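Local coordinates for carboxypeptidase 1 (Deinococcus radiodurans str. R1, PDB 5GIV), which probably removes amino acids one at a time from the C-terminus of peptides with broad specificity, as a zinc-dependent M32 metallocarboxypeptidase, at residues D353-N358 with G495-L500; V306-A311 with R338-V343; L359-R364 with G421-N426. One frame throughout, in Å; residues are numbered along the deposited sequence.

Contact 1 (D353-N358 with G495-L500); sequences DELTYN and GKYGEL
Glu-354 and Leu-355 meet Tyr-497 of helix 487-501 from two directions, the acid at the hydroxyl end of the ring and the leucine over one face. They belong to an Asx turn leading into helix 357-372 of the mainly helical M32 carboxypeptidase fold. Asp-353 shapes this turn: its OD1 accepts from Leu-355 N at 2.6 Å and from Thr-356 N at 2.9 Å, while OD2 takes the hydroxyl of Thr-356. Next comes Glu-354, with CG anti to the carbonyl carbon (chi1 -79°); the chain then runs extended and carries OE1 to the edge of the tyrosine ring, near its plane. Tyr-497 OH donates to Glu-354 OE1 over a very short 2.5 Å. The same oxygen forms a salt bridge with Lys-496 NZ, 2.7 Å away, which arrives on the syn side, 30° out of the carboxylate plane. That ammonium group is shared with Asn-341 OD1 and Tyr-492 OH, and Tyr-492 also bonds the second glutamate oxygen, so the buried acid is held by several polar partners, which would help to keep it ionised. Leu-355 then lays its CG 4.1 Å from the centroid of the Tyr-497 ring, only 6° off the normal, a CH-pi contact; Leu-355 also touches Ala-187 and Val-190 of helix 169-193. A water donates to Tyr-497 OH at 2.7 Å and weakly accepts from Glu-354 N.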
ATOM      1  N   ASP A 353     -27.934   6.810 -16.107  1.00 17.96           N
ATOM      2  CA  ASP A 353     -28.618   5.531 -16.265  1.00 18.09           C
ATOM      3  C   ASP A 353     -28.239   4.852 -17.586  1.00 18.22           C
ATOM      4  O   ASP A 353     -27.541   5.408 -18.441  1.00 18.20           O
ATOM      5  CB  ASP A 353     -30.120   5.748 -16.216  1.00 18.16           C
ATOM      6  CG  ASP A 353     -30.593   6.647 -17.337  1.00 18.22           C
ATOM      7  OD1 ASP A 353     -30.756   6.152 -18.467  1.00 18.35           O
ATOM      8  OD2 ASP A 353     -30.769   7.858 -17.096  1.00 18.13           O
ATOM      9  N   GLU A 354     -28.770   3.641 -17.768  1.00 17.60           N
ATOM     10  CA  GLU A 354     -28.435   2.846 -18.943  1.00 17.72           C
ATOM     11  C   GLU A 354     -28.865   3.520 -20.239  1.00 17.81           C
ATOM     12  O   GLU A 354     -28.274   3.261 -21.295  1.00 17.87           O
ATOM     13  CB  GLU A 354     -29.097   1.473 -18.851  1.00 17.85           C
ATOM     14  CG  GLU A 354     -28.397   0.483 -17.942  1.00 17.80           C
ATOM     15  CD  GLU A 354     -28.971  -0.915 -18.079  1.00 17.95           C
ATOM     16  OE1 GLU A 354     -30.158  -1.100 -17.734  1.00 18.01           O
ATOM     17  OE2 GLU A 354     -28.238  -1.815 -18.553  1.00 17.99           O
ATOM     18  N   LEU A 355     -29.902   4.354 -20.195  1.00 17.96           N
ATOM     19  CA  LEU A 355     -30.463   4.867 -21.437  1.00 18.08           C
ATOM     20  C   LEU A 355     -29.857   6.197 -21.866  1.00 18.00           C
ATOM     21  O   LEU A 355     -29.684   6.433 -23.066  1.00 18.08           O
ATOM     22  CB  LEU A 355     -31.985   4.999 -21.315  1.00 18.18           C
ATOM     23  CG  LEU A 355     -32.761   3.690 -21.183  1.00 18.34           C
ATOM     24  CD1 LEU A 355     -34.245   3.954 -21.287  1.00 18.43           C
ATOM     25  CD2 LEU A 355     -32.294   2.682 -22.240  1.00 18.47           C
ATOM     26  N   THR A 356     -29.564   7.089 -20.926  1.00 18.94           N
ATOM     27  CA  THR A 356     -29.044   8.407 -21.264  1.00 18.86           C
ATOM     28  C   THR A 356     -27.526   8.499 -21.185  1.00 18.73           C
ATOM     29  O   THR A 356     -26.966   9.521 -21.595  1.00 18.66           O
ATOM     30  CB  THR A 356     -29.670   9.474 -20.356  1.00 18.76           C
ATOM     31  OG1 THR A 356     -29.231   9.272 -19.007  1.00 18.62           O
ATOM     32  CG2 THR A 356     -31.202   9.392 -20.413  1.00 18.88           C
ATOM     33  N   TYR A 357     -26.844   7.450 -20.717  1.00 18.86           N
ATOM     34  CA  TYR A 357     -25.407   7.546 -20.470  1.00 18.73           C
ATOM     35  C   TYR A 357     -24.653   8.003 -21.711  1.00 18.75           C
ATOM     36  O   TYR A 357     -23.805   8.901 -21.642  1.00 18.65           O
ATOM     37  CB  TYR A 357     -24.853   6.202 -19.987  1.00 18.74           C
ATOM     38  CG  TYR A 357     -23.362   6.262 -19.685  1.00 18.62           C
ATOM     39  CD1 TYR A 357     -22.412   6.033 -20.679  1.00 18.63           C
ATOM     40  CD2 TYR A 357     -22.910   6.580 -18.413  1.00 18.50           C
ATOM     41  CE1 TYR A 357     -21.058   6.097 -20.400  1.00 18.52           C
ATOM     42  CE2 TYR A 357     -21.557   6.649 -18.128  1.00 18.41           C
ATOM     43  CZ  TYR A 357     -20.641   6.412 -19.123  1.00 18.42           C
ATOM     44  OH  TYR A 357     -19.309   6.477 -18.823  1.00 18.33           O
ATOM     45  N   ASN A 358     -24.937   7.390 -22.855  1.00 17.10           N
ATOM     46  CA  ASN A 358     -24.115   7.639 -24.032  1.00 17.10           C
ATOM     47  C   ASN A 358     -24.202   9.085 -24.501  1.00 17.09           C
ATOM     48  O   ASN A 358     -23.258   9.580 -25.128  1.00 17.10           O
ATOM     49  CB  ASN A 358     -24.515   6.666 -25.140  1.00 17.11           C
ATOM     50  CG  ASN A 358     -24.306   5.220 -24.727  1.00 17.12           C
ATOM     51  OD1 ASN A 358     -23.264   4.864 -24.192  1.00 17.14           O
ATOM     52  ND2 ASN A 358     -25.305   4.386 -24.952  1.00 17.12           N
ATOM     53  N   GLY A 495     -35.784  -4.251 -25.121  1.00 24.26           N
ATOM     54  CA  GLY A 495     -36.529  -5.301 -24.449  1.00 24.32           C
ATOM     55  C   GLY A 495     -36.661  -5.057 -22.957  1.00 24.10           C
ATOM     56  O   GLY A 495     -37.741  -5.216 -22.380  1.00 24.12           O
ATOM     57  N   LYS A 496     -35.557  -4.683 -22.306  1.00 22.91           N
ATOM     58  CA  LYS A 496     -35.586  -4.518 -20.857  1.00 22.72           C
ATOM     59  C   LYS A 496     -36.473  -3.348 -20.446  1.00 22.61           C
ATOM     60  O   LYS A 496     -37.347  -3.490 -19.581  1.00 22.55           O
ATOM     61  CB  LYS A 496     -34.164  -4.325 -20.331  1.00 22.55           C
ATOM     62  CG  LYS A 496     -34.095  -4.018 -18.842  1.00 22.36           C
ATOM     63  CD  LYS A 496     -32.652  -3.768 -18.412  1.00 22.18           C
ATOM     64  CE  LYS A 496     -32.586  -3.472 -16.929  1.00 22.01           C
ATOM     65  NZ  LYS A 496     -31.200  -3.266 -16.471  1.00 21.85           N
ATOM     66  N   TYR A 497     -36.267  -2.182 -21.063  1.00 20.18           N
ATOM     67  CA  TYR A 497     -36.999  -0.990 -20.662  1.00 20.08           C
ATOM     68  C   TYR A 497     -38.376  -0.926 -21.295  1.00 20.25           C
ATOM     69  O   TYR A 497     -39.302  -0.373 -20.692  1.00 20.16           O
ATOM     70  CB  TYR A 497     -36.167   0.249 -20.994  1.00 19.98           C
ATOM     71  CG  TYR A 497     -35.017   0.359 -20.026  1.00 19.78           C
ATOM     72  CD1 TYR A 497     -33.796  -0.252 -20.290  1.00 19.76           C
ATOM     73  CD2 TYR A 497     -35.178   1.010 -18.804  1.00 19.60           C
ATOM     74  CE1 TYR A 497     -32.761  -0.182 -19.380  1.00 19.59           C
ATOM     75  CE2 TYR A 497     -34.155   1.077 -17.888  1.00 19.43           C
ATOM     76  CZ  TYR A 497     -32.951   0.489 -18.177  1.00 19.43           C
ATOM     77  OH  TYR A 497     -31.942   0.561 -17.251  1.00 19.27           O
ATOM     78  N   GLY A 498     -38.547  -1.520 -22.476  1.00 30.34           N
ATOM     79  CA  GLY A 498     -39.890  -1.686 -23.001  1.00 30.49           C
ATOM     80  C   GLY A 498     -40.789  -2.429 -22.035  1.00 30.44           C
ATOM     81  O   GLY A 498     -41.944  -2.050 -21.835  1.00 30.40           O
ATOM     82  N   GLU A 499     -40.259  -3.466 -21.384  1.00 43.98           N
ATOM     83  CA  GLU A 499     -41.064  -4.260 -20.463  1.00 43.93           C
ATOM     84  C   GLU A 499     -41.180  -3.613 -19.084  1.00 43.68           C
ATOM     85  O   GLU A 499     -42.203  -3.792 -18.411  1.00 43.58           O
ATOM     86  CB  GLU A 499     -40.479  -5.668 -20.339  1.00 44.05           C
ATOM     87  CG  GLU A 499     -41.437  -6.685 -19.734  1.00 44.08           C
ATOM     88  CD  GLU A 499     -41.330  -6.773 -18.219  1.00 43.89           C
ATOM     89  OE1 GLU A 499     -40.185  -6.803 -17.709  1.00 43.85           O
ATOM     90  OE2 GLU A 499     -42.382  -6.810 -17.535  1.00 43.79           O
ATOM     91  N   LEU A 500     -40.156  -2.868 -18.649  1.00 24.63           N
ATOM     92  CA  LEU A 500     -40.214  -2.212 -17.345  1.00 24.39           C
ATOM     93  C   LEU A 500     -41.239  -1.089 -17.334  1.00 24.29           C
ATOM     94  O   LEU A 500     -41.999  -0.950 -16.369  1.00 24.14           O
ATOM     95  CB  LEU A 500     -38.839  -1.664 -16.956  1.00 24.27           C
ATOM     96  CG  LEU A 500     -37.929  -2.561 -16.114  1.00 24.22           C
ATOM     97  CD1 LEU A 500     -36.507  -2.039 -16.108  1.00 24.13           C
ATOM     98  CD2 LEU A 500     -38.460  -2.669 -14.695  1.00 24.08           C
TER
HETATM   99  O   HOH W   1     -31.160   2.546 -15.568  1.00 23.79           O

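Contact 2 (V306-A311 with R338-V343); sequences VGRSRA and RAVNTV
Arg-308, in the type I beta turn from Val-306 to Ser-309, meets Val-340 and Asn-341 in the loop after helix 333-339. Along the arginine, CB comes first, packed 3.5 Å from the amide oxygen OD1 of Asn-341 and 4.1 Å from CG2 of Val-340. CG stays beside the same methyl. The chain runs extended from CG to NE, which takes CD past the backbone carbonyl of Val-340, with Arg-308 CD 3.7 Å from Val-340 O. NE is hydrogen-bonded to Asn-304 OD1. Beyond CZ, Arg-308 NH1 donates to Val-340 O at 2.9 Å; the acceptor lies at the guanidinium edge, 13° out of its plane, yet the hydrogen bond is bent, 143° at the hydrogen. NH2 completes the tip in a salt bridge with Glu-303, and Tyr-262 adds a cation-pi contact. A return bond runs from Asn-341 ND2 to Arg-308 O, 3.2 Å long and nearly straight at 170°, so each segment gives a side-chain donor to a carbonyl of the other. Asn-341 OD1 accepts from Lys-496 NZ and ND2 also donates to Tyr-337 O, which together fix the amide orientation. Ser-309 N-caps helix 310-323. The beta turn thus joins helix 292-306, which supplies Glu-303 and Asn-304, to helix 310-323, and helix 487-501 packs against both segments.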
ATOM      1  N   VAL A 306     -25.858  -8.274 -15.707  1.00 17.28           N
ATOM      2  CA  VAL A 306     -26.066  -9.192 -14.598  1.00 17.29           C
ATOM      3  C   VAL A 306     -26.659  -8.438 -13.414  1.00 17.27           C
ATOM      4  O   VAL A 306     -27.768  -8.747 -12.960  1.00 17.26           O
ATOM      5  CB  VAL A 306     -24.749  -9.886 -14.212  1.00 17.32           C
ATOM      6  CG1 VAL A 306     -24.958 -10.824 -13.011  1.00 17.33           C
ATOM      7  CG2 VAL A 306     -24.183 -10.639 -15.412  1.00 17.35           C
ATOM      8  N   GLY A 307     -25.939  -7.410 -12.943  1.00 17.26           N
ATOM      9  CA  GLY A 307     -26.257  -6.806 -11.660  1.00 17.25           C
ATOM     10  C   GLY A 307     -27.614  -6.138 -11.592  1.00 17.23           C
ATOM     11  O   GLY A 307     -28.197  -6.021 -10.510  1.00 17.23           O
ATOM     12  N   ARG A 308     -28.131  -5.669 -12.725  1.00 18.55           N
ATOM     13  CA  ARG A 308     -29.420  -4.988 -12.744  1.00 18.57           C
ATOM     14  C   ARG A 308     -30.524  -5.853 -13.335  1.00 18.73           C
ATOM     15  O   ARG A 308     -31.620  -5.347 -13.612  1.00 18.78           O
ATOM     16  CB  ARG A 308     -29.304  -3.667 -13.508  1.00 18.51           C
ATOM     17  CG  ARG A 308     -28.367  -2.672 -12.833  1.00 18.35           C
ATOM     18  CD  ARG A 308     -28.250  -1.374 -13.613  1.00 18.31           C
ATOM     19  NE  ARG A 308     -27.077  -0.613 -13.191  1.00 18.16           N
ATOM     20  CZ  ARG A 308     -27.063   0.268 -12.193  1.00 18.05           C
ATOM     21  NH1 ARG A 308     -28.174   0.526 -11.510  1.00 18.06           N
ATOM     22  NH2 ARG A 308     -25.934   0.899 -11.889  1.00 17.95           N
ATOM     23  N   SER A 309     -30.279  -7.145 -13.515  1.00 22.35           N
ATOM     24  CA  SER A 309     -31.263  -8.020 -14.137  1.00 22.51           C
ATOM     25  C   SER A 309     -32.245  -8.529 -13.089  1.00 22.52           C
ATOM     26  O   SER A 309     -31.979  -8.501 -11.886  1.00 22.41           O
ATOM     27  CB  SER A 309     -30.582  -9.201 -14.823  1.00 22.60           C
ATOM     28  OG  SER A 309     -30.056 -10.087 -13.856  1.00 22.56           O
ATOM     29  N   ARG A 310     -33.399  -9.000 -13.560  1.00 31.89           N
ATOM     30  CA  ARG A 310     -34.375  -9.544 -12.625  1.00 31.88           C
ATOM     31  C   ARG A 310     -33.834 -10.786 -11.927  1.00 31.90           C
ATOM     32  O   ARG A 310     -34.053 -10.977 -10.724  1.00 31.82           O
ATOM     33  CB  ARG A 310     -35.697  -9.837 -13.334  1.00 32.04           C
ATOM     34  CG  ARG A 310     -36.856  -9.907 -12.366  1.00 31.99           C
ATOM     35  CD  ARG A 310     -38.246  -9.811 -13.016  1.00 32.08           C
ATOM     36  NE  ARG A 310     -38.277  -9.237 -14.363  1.00 32.21           N
ATOM     37  CZ  ARG A 310     -39.175  -8.339 -14.773  1.00 32.20           C
ATOM     38  NH1 ARG A 310     -40.129  -7.916 -13.946  1.00 32.06           N
ATOM     39  NH2 ARG A 310     -39.129  -7.877 -16.017  1.00 32.32           N
ATOM     40  N   ALA A 311     -33.091 -11.625 -12.654  1.00 20.52           N
ATOM     41  CA  ALA A 311     -32.567 -12.851 -12.059  1.00 20.50           C
ATOM     42  C   ALA A 311     -31.620 -12.551 -10.903  1.00 20.34           C
ATOM     43  O   ALA A 311     -31.563 -13.307  -9.924  1.00 20.26           O
ATOM     44  CB  ALA A 311     -31.853 -13.686 -13.122  1.00 20.50           C
ATOM     45  N   ARG A 338     -36.992  -2.934  -9.910  1.00 27.23           N
ATOM     46  CA  ARG A 338     -37.340  -1.761 -10.703  1.00 27.24           C
ATOM     47  C   ARG A 338     -36.576  -0.529 -10.238  1.00 27.10           C
ATOM     48  O   ARG A 338     -36.227   0.326 -11.059  1.00 27.09           O
ATOM     49  CB  ARG A 338     -38.844  -1.505 -10.650  1.00 27.23           C
ATOM     50  CG  ARG A 338     -39.678  -2.684 -11.100  1.00 27.36           C
ATOM     51  CD  ARG A 338     -41.154  -2.450 -10.800  1.00 27.30           C
ATOM     52  NE  ARG A 338     -41.881  -2.018 -11.986  1.00 27.38           N
ATOM     53  CZ  ARG A 338     -42.500  -2.855 -12.811  1.00 27.53           C
ATOM     54  NH1 ARG A 338     -42.485  -4.163 -12.559  1.00 27.60           N
ATOM     55  NH2 ARG A 338     -43.140  -2.391 -13.881  1.00 27.61           N
ATOM     56  N   ALA A 339     -36.291  -0.431  -8.940  1.00 21.16           N
ATOM     57  CA  ALA A 339     -35.675   0.774  -8.407  1.00 21.05           C
ATOM     58  C   ALA A 339     -34.235   0.951  -8.868  1.00 21.05           C
ATOM     59  O   ALA A 339     -33.745   2.086  -8.904  1.00 20.99           O
ATOM     60  CB  ALA A 339     -35.733   0.754  -6.885  1.00 20.96           C
ATOM     61  N   VAL A 340     -33.545  -0.134  -9.234  1.00 17.18           N
ATOM     62  CA  VAL A 340     -32.173  -0.027  -9.715  1.00 17.18           C
ATOM     63  C   VAL A 340     -32.119   0.281 -11.203  1.00 17.16           C
ATOM     64  O   VAL A 340     -31.026   0.292 -11.783  1.00 17.15           O
ATOM     65  CB  VAL A 340     -31.340  -1.298  -9.424  1.00 17.19           C
ATOM     66  CG1 VAL A 340     -31.457  -1.717  -7.952  1.00 17.21           C
ATOM     67  CG2 VAL A 340     -31.689  -2.430 -10.380  1.00 17.18           C
ATOM     68  N   ASN A 341     -33.265   0.449 -11.855  1.00 17.15           N
ATOM     69  CA  ASN A 341     -33.350   0.686 -13.290  1.00 17.13           C
ATOM     70  C   ASN A 341     -34.159   1.936 -13.603  1.00 17.13           C
ATOM     71  O   ASN A 341     -34.905   1.980 -14.584  1.00 17.12           O
ATOM     72  CB  ASN A 341     -33.948  -0.517 -14.018  1.00 17.14           C
ATOM     73  CG  ASN A 341     -33.041  -1.728 -13.996  1.00 17.15           C
ATOM     74  OD1 ASN A 341     -31.960  -1.714 -14.587  1.00 17.14           O
ATOM     75  ND2 ASN A 341     -33.488  -2.798 -13.341  1.00 17.16           N
ATOM     76  N   THR A 342     -34.040   2.973 -12.780  1.00 19.84           N
ATOM     77  CA  THR A 342     -34.669   4.237 -13.124  1.00 19.81           C
ATOM     78  C   THR A 342     -33.860   4.971 -14.187  1.00 19.81           C
ATOM     79  O   THR A 342     -32.673   4.714 -14.388  1.00 19.78           O
ATOM     80  CB  THR A 342     -34.824   5.125 -11.894  1.00 19.67           C
ATOM     81  OG1 THR A 342     -33.554   5.702 -11.564  1.00 19.57           O
ATOM     82  CG2 THR A 342     -35.427   4.370 -10.709  1.00 19.66           C
ATOM     83  N   VAL A 343     -34.517   5.920 -14.853  1.00 17.11           N
ATOM     84  CA  VAL A 343     -33.919   6.685 -15.943  1.00 17.10           C
ATOM     85  C   VAL A 343     -34.280   8.151 -15.758  1.00 17.11           C
ATOM     86  O   VAL A 343     -35.380   8.469 -15.300  1.00 17.12           O
ATOM     87  CB  VAL A 343     -34.411   6.195 -17.326  1.00 17.09           C
ATOM     88  CG1 VAL A 343     -33.911   7.126 -18.430  1.00 17.08           C
ATOM     89  CG2 VAL A 343     -33.989   4.760 -17.587  1.00 17.09           C
TER

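Contact 3 (L359-R364 with G421-N426); sequences LHVITR and GYTIGN
Val-361 sets CG1 anti to its backbone N (chi1 173°) and CG2 next to that nitrogen, which opens the fork of its two methyls onto Thr-423. There the threonine holds its OG1 anti to the carbonyl carbon (chi1 -72°), aimed into the fork: Thr-423 OG1 is 3.3 Å from both CB and CG1 of Val-361 and 3.4 Å from its CG2. The approach is a van der Waals one; the hydroxyl's hydrogen bond goes to OD1 of Asn-358, about one helical turn before Val-361, and Asn-426 ND2 reaches the same oxygen. Helices 357-372 and 420-439 meet here in the helical interior of the M32 metallopeptidase fold, with CA atoms of Val-361 and Thr-423 6.8 Å apart. Phe-176 of helix 169-193 touches both Ile-362 and Thr-423. Val-361 CG2 also packs 4.0 Å from Tyr-422 CB, the two side chains crossing at about a right angle. From that CB the tyrosine ring heads toward the metal centre formed by His-266, His-270 and Glu-296. The Tyr-422 side chain touches Glu-296 and lies about 5 Å from the zinc ion, and its hydroxyl is hydrogen-bonded to His-409 NE2.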
ATOM      1  N   LEU A 359     -25.274   9.794 -24.154  1.00 23.73           N
ATOM      2  CA  LEU A 359     -25.366  11.198 -24.533  1.00 23.71           C
ATOM      3  C   LEU A 359     -24.265  12.033 -23.884  1.00 23.55           C
ATOM      4  O   LEU A 359     -23.854  13.060 -24.439  1.00 23.51           O
ATOM      5  CB  LEU A 359     -26.750  11.736 -24.165  1.00 23.75           C
ATOM      6  CG  LEU A 359     -27.899  11.004 -24.857  1.00 23.95           C
ATOM      7  CD1 LEU A 359     -29.226  11.384 -24.245  1.00 23.98           C
ATOM      8  CD2 LEU A 359     -27.894  11.330 -26.344  1.00 24.08           C
ATOM      9  N   HIS A 360     -23.772  11.618 -22.714  1.00 17.09           N
ATOM     10  CA  HIS A 360     -22.648  12.325 -22.103  1.00 17.11           C
ATOM     11  C   HIS A 360     -21.352  12.076 -22.870  1.00 17.12           C
ATOM     12  O   HIS A 360     -20.549  13.000 -23.058  1.00 17.13           O
ATOM     13  CB  HIS A 360     -22.485  11.905 -20.639  1.00 17.12           C
ATOM     14  CG  HIS A 360     -23.666  12.222 -19.774  1.00 17.12           C
ATOM     15  ND1 HIS A 360     -23.737  13.356 -18.990  1.00 17.13           N
ATOM     16  CD2 HIS A 360     -24.812  11.538 -19.549  1.00 17.11           C
ATOM     17  CE1 HIS A 360     -24.880  13.359 -18.329  1.00 17.13           C
ATOM     18  NE2 HIS A 360     -25.552  12.270 -18.653  1.00 17.11           N
ATOM     19  N   VAL A 361     -21.115  10.827 -23.281  1.00 17.12           N
ATOM     20  CA  VAL A 361     -19.907  10.493 -24.031  1.00 17.14           C
ATOM     21  C   VAL A 361     -19.899  11.217 -25.369  1.00 17.13           C
ATOM     22  O   VAL A 361     -18.881  11.784 -25.783  1.00 17.15           O
ATOM     23  CB  VAL A 361     -19.796   8.967 -24.211  1.00 17.15           C
ATOM     24  CG1 VAL A 361     -18.651   8.608 -25.137  1.00 17.17           C
ATOM     25  CG2 VAL A 361     -19.614   8.293 -22.863  1.00 17.15           C
ATOM     26  N   ILE A 362     -21.035  11.192 -26.072  1.00 21.80           N
ATOM     27  CA  ILE A 362     -21.146  11.886 -27.352  1.00 21.89           C
ATOM     28  C   ILE A 362     -20.851  13.369 -27.180  1.00 21.82           C
ATOM     29  O   ILE A 362     -20.123  13.973 -27.975  1.00 21.84           O
ATOM     30  CB  ILE A 362     -22.536  11.665 -27.970  1.00 22.06           C
ATOM     31  CG1 ILE A 362     -22.755  10.179 -28.264  1.00 22.17           C
ATOM     32  CG2 ILE A 362     -22.708  12.546 -29.211  1.00 22.14           C
ATOM     33  CD1 ILE A 362     -24.149   9.850 -28.731  1.00 22.36           C
ATOM     34  N   THR A 363     -21.437  13.987 -26.154  1.00 19.60           N
ATOM     35  CA  THR A 363     -21.148  15.391 -25.892  1.00 19.52           C
ATOM     36  C   THR A 363     -19.645  15.647 -25.832  1.00 19.43           C
ATOM     37  O   THR A 363     -19.122  16.515 -26.536  1.00 19.43           O
ATOM     38  CB  THR A 363     -21.812  15.817 -24.585  1.00 19.43           C
ATOM     39  OG1 THR A 363     -23.225  15.644 -24.707  1.00 19.53           O
ATOM     40  CG2 THR A 363     -21.494  17.284 -24.270  1.00 19.34           C
ATOM     41  N   ARG A 364     -18.933  14.883 -24.995  1.00 17.14           N
ATOM     42  CA  ARG A 364     -17.503  15.108 -24.812  1.00 17.16           C
ATOM     43  C   ARG A 364     -16.721  14.836 -26.094  1.00 17.17           C
ATOM     44  O   ARG A 364     -15.839  15.618 -26.473  1.00 17.19           O
ATOM     45  CB  ARG A 364     -16.986  14.228 -23.679  1.00 17.18           C
ATOM     46  CG  ARG A 364     -17.492  14.630 -22.317  1.00 17.18           C
ATOM     47  CD  ARG A 364     -17.654  13.433 -21.385  1.00 17.18           C
ATOM     48  NE  ARG A 364     -17.955  13.866 -20.022  1.00 17.19           N
ATOM     49  CZ  ARG A 364     -19.138  14.341 -19.632  1.00 17.18           C
ATOM     50  NH1 ARG A 364     -20.135  14.457 -20.503  1.00 17.16           N
ATOM     51  NH2 ARG A 364     -19.313  14.723 -18.371  1.00 17.20           N
ATOM     52  N   GLY A 421     -14.411   5.024 -25.371  1.00 20.77           N
ATOM     53  CA  GLY A 421     -14.288   3.687 -24.811  1.00 20.75           C
ATOM     54  C   GLY A 421     -15.420   3.318 -23.866  1.00 20.80           C
ATOM     55  O   GLY A 421     -15.826   2.153 -23.804  1.00 20.85           O
ATOM     56  N   TYR A 422     -15.944   4.292 -23.115  1.00 19.47           N
ATOM     57  CA  TYR A 422     -17.060   3.999 -22.222  1.00 19.51           C
ATOM     58  C   TYR A 422     -18.274   3.525 -23.009  1.00 19.66           C
ATOM     59  O   TYR A 422     -18.962   2.580 -22.604  1.00 19.72           O
ATOM     60  CB  TYR A 422     -17.420   5.232 -21.391  1.00 19.47           C
ATOM     61  CG  TYR A 422     -16.303   5.735 -20.502  1.00 19.36           C
ATOM     62  CD1 TYR A 422     -15.875   4.994 -19.406  1.00 19.34           C
ATOM     63  CD2 TYR A 422     -15.708   6.965 -20.734  1.00 19.32           C
ATOM     64  CE1 TYR A 422     -14.870   5.446 -18.582  1.00 19.25           C
ATOM     65  CE2 TYR A 422     -14.697   7.430 -19.918  1.00 19.23           C
ATOM     66  CZ  TYR A 422     -14.279   6.666 -18.839  1.00 19.21           C
ATOM     67  OH  TYR A 422     -13.267   7.122 -18.018  1.00 19.15           O
ATOM     68  N   THR A 423     -18.556   4.169 -24.143  1.00 17.21           N
ATOM     69  CA  THR A 423     -19.716   3.776 -24.936  1.00 17.20           C
ATOM     70  C   THR A 423     -19.444   2.494 -25.703  1.00 17.23           C
ATOM     71  O   THR A 423     -20.329   1.640 -25.836  1.00 17.23           O
ATOM     72  CB  THR A 423     -20.112   4.903 -25.885  1.00 17.19           C
ATOM     73  OG1 THR A 423     -20.705   5.965 -25.130  1.00 17.16           O
ATOM     74  CG2 THR A 423     -21.102   4.412 -26.938  1.00 17.19           C
ATOM     75  N   ILE A 424     -18.222   2.340 -26.195  1.00 17.98           N
ATOM     76  CA  ILE A 424     -17.831   1.084 -26.813  1.00 18.02           C
ATOM     77  C   ILE A 424     -18.020  -0.064 -25.833  1.00 18.00           C
ATOM     78  O   ILE A 424     -18.512  -1.133 -26.197  1.00 18.10           O
ATOM     79  CB  ILE A 424     -16.383   1.194 -27.334  1.00 17.89           C
ATOM     80  CG1 ILE A 424     -16.301   2.315 -28.372  1.00 17.93           C
ATOM     81  CG2 ILE A 424     -15.905  -0.130 -27.910  1.00 17.90           C
ATOM     82  CD1 ILE A 424     -14.895   2.611 -28.832  1.00 17.85           C
ATOM     83  N   GLY A 425     -17.643   0.142 -24.570  1.00 18.77           N
ATOM     84  CA  GLY A 425     -17.857  -0.890 -23.569  1.00 18.77           C
ATOM     85  C   GLY A 425     -19.327  -1.210 -23.375  1.00 18.92           C
ATOM     86  O   GLY A 425     -19.706  -2.373 -23.227  1.00 18.98           O
ATOM     87  N   ASN A 426     -20.175  -0.183 -23.377  1.00 18.52           N
ATOM     88  CA  ASN A 426     -21.608  -0.425 -23.248  1.00 18.66           C
ATOM     89  C   ASN A 426     -22.108  -1.309 -24.388  1.00 18.82           C
ATOM     90  O   ASN A 426     -22.880  -2.256 -24.172  1.00 18.93           O
ATOM     91  CB  ASN A 426     -22.372   0.898 -23.232  1.00 18.67           C
ATOM     92  CG  ASN A 426     -22.348   1.577 -21.880  1.00 18.55           C
ATOM     93  OD1 ASN A 426     -22.252   0.922 -20.837  1.00 18.52           O
ATOM     94  ND2 ASN A 426     -22.480   2.901 -21.890  1.00 18.50           N
TER

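In the fold
Along the chain contact 2 closes first; the first segment of contact 1 follows, then both segments of contact 3, and finally the C-terminal helix 487-501 returns to complete contact 1. Contacts 1 and 2 have centres 10 Å apart and touch through Lys-496 with Asn-341. The centres of contacts 1 and 3 are 15 Å apart; the two share helix 357-372, with Asn-358 reaching helix 420-439. Contacts 2 and 3 do not touch, their nearest atoms being about 9 Å apart. Contact 1 therefore links the C-terminal region to helix 357-372, which packs on helix 420-439, the carrier of Tyr-422 near the zinc ion.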